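Local structure of ribose transcriptional regulator (Enterococcus faecium DO, 4RK1) at residues L56-L59 / T60-G63; R106-D109 / F110-G113; A178-L181 / D182-A185. The protein binds ribose in the cleft of its sugar-binding domain and, as a LacI-family regulator, probably represses transcription by binding operator DNA. All coordinates share one frame; numbering follows the deposited sequence.

Contact 1: L56-L59 / T60-G63; sequences LAEL and TRRG
The side chain of E58 crosses that of R61 at about a right angle, their flat ends turned 63° against each other, and it also reaches R62, so that one carboxylate forms a network of salt bridges with two arginines at the end of helix 55-61. Its two oxygens divide the work. E58 OE1 makes its salt bridge with R61 NH2 at 3.0 Å, met nearly along its C-O axis and close to the guanidinium plane, while E58 OE2 makes the other with R62 NH2, which lies 2.8 Å away and above the carboxylate plane. With CG anti to the backbone N (chi1 176°) and a bend about the CB-CG bond, the acid folds along the helix surface toward both arginines. R61 bends as well, which lays one face of its guanidinium over A57 O, 3.9 Å from the plane.

On the buried side of the same turn T60 folds its hydroxyl back onto the helix: T60 OG1 donates to L56 O at 2.6 Å and T60 N to the same oxygen at 2.7 Å. The two donors come from opposite faces of the carbonyl plane, the hydroxyl from well above it. Around this pair L56, L59 and T60 pack on F67 of strand 66-69. G63 then ends the helix in a Schellman motif, its positive phi (80°) being one that glycine adopts readily, and G63 N bonds to T60 O at 2.9 Å.

The polar cluster belongs to the dimer interface. E58 OE2 also accepts from T9 OG1 of the second subunit, and R62 NE donates to R62 O of that subunit. A buried carboxylate with two arginines and a hydroxyl around it is likely to stay ionised, and its negative charge would offset part of the positive charge of R61 and R62, the latter at the subunit boundary.

Contact 2: R106-D109 / F110-G113; sequences RTDD and FRGG
D108 OD1 accepts from R111 N at 3.2 Å, which makes D108 the N-cap of helix 109-122; the N-H points well at the oxygen (160°) but arrives from above the carboxylate plane. Placing CG anti to the backbone N (chi1 -159°) turns the carboxylate forward over the first turn, where D108 CG comes within 3.3 Å of R111 CB. The remainder of the R111 side chain leads off, leaving D108 OD2 6.0 Å from R111 NE, too far for a salt bridge.

Behind the cap the regular helix bonds begin, G112 N to D108 O at 3.0 Å and G113 N to D109 O at 3.0 Å. D109 has a different task from its neighbour: it turns its side chain away from this turn, and its OD1 forms a salt bridge with R143, a residue of the ribose pocket; the D109 side chain itself lies about 5 Å from the sugar. F110 packs on E145 and S149 of helix 138-153. The capping carboxylate would be stabilised as an anion by the helix N-terminus, while the D109-R143 salt bridge is consistent with a second-shell role in orienting R143 toward ribose.

Contact 3: A178-L181 / D182-A185; sequences AELL and DSAA
The C-terminal end of helix 177-182 passes into the loop before strand 187-190 through an ST turn built on S183. Its hydroxyl works in both directions. S183 OG donates to L180 O at 2.7 Å, and it accepts from A185 N at 3.1 Å along a nearly straight N-H (162°). Chi1 of 78° sets OG between the backbone N and the carbonyl carbon, from where it can reach back to the helix and forward to the loop at once. L180 O is gripped twice, since S183 N also donates to it at 3.1 Å, from high above the carbonyl plane, whereas the hydroxyl lies much nearer that plane.

One residue earlier, D182 N donates to A178 O at 3.0 Å. A water adds a further link by donating to both L181 O and S183 O. Beneath the turn L180 CD1 meets A185 CB at 4.0 Å, and both side chains rest on A129 of strand 128-133, with L164 and L199 also against L180. The S183 hydroxyl and amide together satisfy L180 O at the helix end while the ST turn shapes the exit: a helix C-terminus leading into a parallel strand, as in the alternating helices and strands of the periplasmic-binding-protein fold.

Along the chain the three contacts come in series, and each involves a different helix, packed against the sheet of its own lobe. Contacts 1 and 3 lie on opposite sides of the chain's centre, with their centres 48 Å apart. Contact 2 sits closer to the middle, its centre 33 Å from that of contact 1 and 27 Å from that of contact 3, and none touches another. In the two-lobed fold of this family, contact 1 is on the dimer-facing helix of one lobe, contact 2 lies at the crossing between lobes, where strand 103-107 gives way to helix 109-122 near the sugar, and contact 3 ends a helix of the other lobe. Helix ends thus lie at the subunit boundary, beside the ligand site and at a helix-to-strand connection.

Contact 1: L56-L59 / T60-G63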
loop_
_atom_site.group_PDB
_atom_site.type_symbol
_atom_site.label_atom_id
_atom_site.label_comp_id
_atom_site.label_asym_id
_atom_site.label_seq_id
_atom_site.Cartn_x
_atom_site.Cartn_y
_atom_site.Cartn_z
ATOM N N LEU B 56 -16.505 1.363 -15.849
ATOM C CA LEU B 56 -17.352 2.556 -15.926
ATOM C C LEU B 56 -18.810 2.235 -16.167
ATOM O O LEU B 56 -19.691 2.816 -15.520
ATOM C CB LEU B 56 -16.870 3.506 -17.022
ATOM C CG LEU B 56 -15.600 4.308 -16.781
ATOM C CD1 LEU B 56 -15.436 5.308 -17.917
ATOM C CD2 LEU B 56 -15.625 5.006 -15.426
ATOM N N ALA B 57 -19.066 1.323 -17.102
ATOM C CA ALA B 57 -20.432 0.956 -17.456
ATOM C C ALA B 57 -21.155 0.393 -16.239
ATOM O O ALA B 57 -22.257 0.819 -15.905
ATOM C CB ALA B 57 -20.444 -0.056 -18.600
ATOM N N GLU B 58 -20.521 -0.556 -15.563
ATOM C CA GLU B 58 -21.122 -1.155 -14.382
ATOM C C GLU B 58 -21.319 -0.106 -13.278
ATOM O O GLU B 58 -22.389 -0.022 -12.694
ATOM C CB GLU B 58 -20.262 -2.326 -13.889
ATOM C CG GLU B 58 -20.730 -2.990 -12.600
ATOM C CD GLU B 58 -22.134 -3.585 -12.674
ATOM O OE1 GLU B 58 -22.613 -3.906 -13.785
ATOM O OE2 GLU B 58 -22.761 -3.739 -11.603
ATOM N N LEU B 59 -20.289 0.678 -12.988
ATOM C CA LEU B 59 -20.374 1.664 -11.909
ATOM C C LEU B 59 -21.389 2.765 -12.211
ATOM O O LEU B 59 -22.102 3.220 -11.318
ATOM C CB LEU B 59 -18.991 2.255 -11.623
ATOM C CG LEU B 59 -17.982 1.296 -10.967
ATOM C CD1 LEU B 59 -16.717 2.047 -10.586
ATOM C CD2 LEU B 59 -18.582 0.621 -9.747
ATOM N N THR B 60 -21.466 3.170 -13.477
ATOM C CA THR B 60 -22.481 4.116 -13.925
ATOM C C THR B 60 -23.883 3.560 -13.700
ATOM O O THR B 60 -24.732 4.263 -13.156
ATOM C CB THR B 60 -22.257 4.503 -15.403
ATOM O OG1 THR B 60 -20.957 5.093 -15.535
ATOM C CG2 THR B 60 -23.305 5.509 -15.890
ATOM N N ARG B 61 -24.105 2.295 -14.067
ATOM C CA ARG B 61 -25.389 1.621 -13.808
ATOM C C ARG B 61 -25.710 1.560 -12.320
ATOM O O ARG B 61 -26.868 1.657 -11.937
ATOM C CB ARG B 61 -25.418 0.204 -14.393
ATOM C CG ARG B 61 -25.643 0.152 -15.901
ATOM C CD ARG B 61 -26.008 -1.252 -16.356
ATOM N NE ARG B 61 -24.900 -2.181 -16.150
ATOM C CZ ARG B 61 -23.970 -2.488 -17.055
ATOM N NH1 ARG B 61 -23.992 -1.956 -18.275
ATOM N NH2 ARG B 61 -23.002 -3.345 -16.735
ATOM N N ARG B 62 -24.685 1.429 -11.485
ATOM C CA ARG B 62 -24.882 1.415 -10.034
ATOM C C ARG B 62 -25.177 2.818 -9.469
ATOM O O ARG B 62 -25.332 2.971 -8.265
ATOM C CB ARG B 62 -23.657 0.808 -9.322
ATOM C CG ARG B 62 -23.255 -0.610 -9.744
ATOM C CD ARG B 62 -24.039 -1.714 -9.043
ATOM N NE ARG B 62 -25.466 -1.632 -9.345
ATOM C CZ ARG B 62 -26.036 -2.011 -10.491
ATOM N NH1 ARG B 62 -27.351 -1.884 -10.648
ATOM N NH2 ARG B 62 -25.316 -2.515 -11.482
ATOM N N GLY B 63 -25.240 3.844 -10.321
ATOM C CA GLY B 63 -25.583 5.191 -9.869
ATOM C C GLY B 63 -24.442 5.960 -9.220
ATOM O O GLY B 63 -24.682 6.895 -8.464
#

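Contact 2: R106-D109 / F110-G113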
loop_
_atom_site.group_PDB
_atom_site.type_symbol
_atom_site.label_atom_id
_atom_site.label_comp_id
_atom_site.label_asym_id
_atom_site.label_seq_id
_atom_site.Cartn_x
_atom_site.Cartn_y
_atom_site.Cartn_z
ATOM N N ARG B 106 -2.656 17.867 -12.091
ATOM C CA ARG B 106 -1.409 17.250 -12.489
ATOM C C ARG B 106 -0.278 17.773 -11.635
ATOM O O ARG B 106 -0.398 18.815 -11.009
ATOM C CB ARG B 106 -1.150 17.538 -13.964
ATOM C CG ARG B 106 -2.353 17.182 -14.815
ATOM C CD ARG B 106 -1.973 16.616 -16.144
ATOM N NE ARG B 106 -3.152 16.260 -16.919
ATOM C CZ ARG B 106 -3.649 15.035 -17.070
ATOM N NH1 ARG B 106 -3.097 13.982 -16.476
ATOM N NH2 ARG B 106 -4.723 14.861 -17.830
ATOM N N THR B 107 0.815 17.030 -11.596
ATOM C CA THR B 107 2.007 17.508 -10.940
ATOM C C THR B 107 3.057 17.731 -12.020
ATOM O O THR B 107 2.895 17.266 -13.137
ATOM C CB THR B 107 2.484 16.532 -9.868
ATOM O OG1 THR B 107 2.809 15.278 -10.475
ATOM C CG2 THR B 107 1.392 16.325 -8.827
ATOM N N ASP B 108 4.130 18.433 -11.684
ATOM C CA ASP B 108 5.111 18.859 -12.688
ATOM C C ASP B 108 6.173 17.789 -12.930
ATOM O O ASP B 108 7.298 17.874 -12.429
ATOM C CB ASP B 108 5.767 20.183 -12.259
ATOM C CG ASP B 108 6.378 20.939 -13.431
ATOM O OD1 ASP B 108 6.721 20.320 -14.479
ATOM O OD2 ASP B 108 6.520 22.171 -13.294
ATOM N N ASP B 109 5.797 16.794 -13.724
ATOM C CA ASP B 109 6.655 15.661 -14.042
ATOM C C ASP B 109 7.957 16.046 -14.740
ATOM O O ASP B 109 9.023 15.527 -14.391
ATOM C CB ASP B 109 5.883 14.675 -14.924
ATOM C CG ASP B 109 4.717 14.043 -14.183
ATOM O OD1 ASP B 109 4.985 13.286 -13.236
ATOM O OD2 ASP B 109 3.553 14.320 -14.533
ATOM N N PHE B 110 7.869 16.919 -15.744
ATOM C CA PHE B 110 9.071 17.360 -16.486
ATOM C C PHE B 110 10.080 17.985 -15.516
ATOM O O PHE B 110 11.269 17.624 -15.490
ATOM C CB PHE B 110 8.692 18.357 -17.588
ATOM C CG PHE B 110 9.845 18.748 -18.484
ATOM C CD1 PHE B 110 10.686 19.796 -18.135
ATOM C CD2 PHE B 110 10.080 18.076 -19.675
ATOM C CE1 PHE B 110 11.751 20.158 -18.952
ATOM C CE2 PHE B 110 11.136 18.442 -20.507
ATOM C CZ PHE B 110 11.976 19.480 -20.136
ATOM N N ARG B 111 9.591 18.900 -14.693
ATOM C CA ARG B 111 10.418 19.541 -13.686
ATOM C C ARG B 111 11.043 18.520 -12.748
ATOM O O ARG B 111 12.233 18.602 -12.447
ATOM C CB ARG B 111 9.592 20.560 -12.893
ATOM C CG ARG B 111 10.306 21.226 -11.730
ATOM C CD ARG B 111 11.426 22.157 -12.167
ATOM N NE ARG B 111 12.011 22.871 -11.033
ATOM C CZ ARG B 111 13.069 23.679 -11.112
ATOM N NH1 ARG B 111 13.675 23.895 -12.277
ATOM N NH2 ARG B 111 13.530 24.266 -10.019
ATOM N N GLY B 112 10.247 17.571 -12.262
ATOM C CA GLY B 112 10.768 16.557 -11.359
ATOM C C GLY B 112 11.887 15.725 -11.966
ATOM O O GLY B 112 12.893 15.465 -11.314
ATOM N N GLY B 113 11.719 15.304 -13.214
ATOM C CA GLY B 113 12.780 14.557 -13.899
ATOM C C GLY B 113 14.032 15.409 -14.084
ATOM O O GLY B 113 15.158 14.949 -13.906
#

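Contact 3: A178-L181 / D182-A185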
loop_
_atom_site.group_PDB
_atom_site.type_symbol
_atom_site.label_atom_id
_atom_site.label_comp_id
_atom_site.label_asym_id
_atom_site.label_seq_id
_atom_site.Cartn_x
_atom_site.Cartn_y
_atom_site.Cartn_z
ATOM N N ALA B 178 20.901 -7.118 -11.865
ATOM C CA ALA B 178 22.009 -7.792 -12.556
ATOM C C ALA B 178 22.468 -6.984 -13.774
ATOM O O ALA B 178 23.665 -6.797 -13.990
ATOM C CB ALA B 178 21.598 -9.204 -12.975
ATOM N N GLU B 179 21.512 -6.497 -14.561
ATOM C CA GLU B 179 21.836 -5.609 -15.678
ATOM C C GLU B 179 22.532 -4.334 -15.199
ATOM O O GLU B 179 23.484 -3.871 -15.819
ATOM C CB GLU B 179 20.580 -5.244 -16.462
ATOM C CG GLU B 179 20.001 -6.388 -17.285
ATOM C CD GLU B 179 18.662 -6.035 -17.907
ATOM O OE1 GLU B 179 18.254 -4.860 -17.814
ATOM O OE2 GLU B 179 18.014 -6.929 -18.490
ATOM N N LEU B 180 22.067 -3.763 -14.093
ATOM C CA LEU B 180 22.713 -2.573 -13.554
ATOM C C LEU B 180 24.161 -2.863 -13.179
ATOM O O LEU B 180 25.062 -2.079 -13.495
ATOM C CB LEU B 180 21.958 -2.048 -12.333
ATOM C CG LEU B 180 22.591 -0.848 -11.627
ATOM C CD1 LEU B 180 22.561 0.383 -12.513
ATOM C CD2 LEU B 180 21.874 -0.592 -10.306
ATOM N N LEU B 181 24.379 -3.982 -12.494
ATOM C CA LEU B 181 25.728 -4.359 -12.049
ATOM C C LEU B 181 26.679 -4.612 -13.229
ATOM O O LEU B 181 27.870 -4.349 -13.138
ATOM C CB LEU B 181 25.664 -5.588 -11.147
ATOM C CG LEU B 181 24.974 -5.366 -9.797
ATOM C CD1 LEU B 181 24.617 -6.690 -9.158
ATOM C CD2 LEU B 181 25.836 -4.532 -8.858
ATOM N N ASP B 182 26.142 -5.104 -14.334
ATOM C CA ASP B 182 26.958 -5.335 -15.526
ATOM C C ASP B 182 27.194 -4.080 -16.375
ATOM O O ASP B 182 27.989 -4.106 -17.314
ATOM C CB ASP B 182 26.345 -6.463 -16.367
ATOM C CG ASP B 182 26.625 -7.837 -15.781
ATOM O OD1 ASP B 182 27.597 -7.977 -15.003
ATOM O OD2 ASP B 182 25.872 -8.775 -16.084
ATOM N N SER B 183 26.524 -2.981 -16.044
ATOM C CA SER B 183 26.718 -1.724 -16.767
ATOM C C SER B 183 27.840 -0.925 -16.134
ATOM O O SER B 183 28.350 -1.280 -15.068
ATOM C CB SER B 183 25.426 -0.896 -16.756
ATOM O OG SER B 183 25.243 -0.249 -15.499
ATOM N N ALA B 184 28.199 0.179 -16.779
ATOM C CA ALA B 184 29.155 1.127 -16.209
ATOM C C ALA B 184 28.468 2.262 -15.415
ATOM O O ALA B 184 29.121 3.228 -15.041
ATOM C CB ALA B 184 30.023 1.715 -17.315
ATOM N N ALA B 185 27.171 2.150 -15.146
ATOM C CA ALA B 185 26.462 3.228 -14.442
ATOM C C ALA B 185 26.959 3.376 -13.012
ATOM O O ALA B 185 27.254 2.385 -12.344
ATOM C CB ALA B 185 24.960 2.990 -14.468
HETATM O O HOH W 1 30.334 -3.428 -14.380
#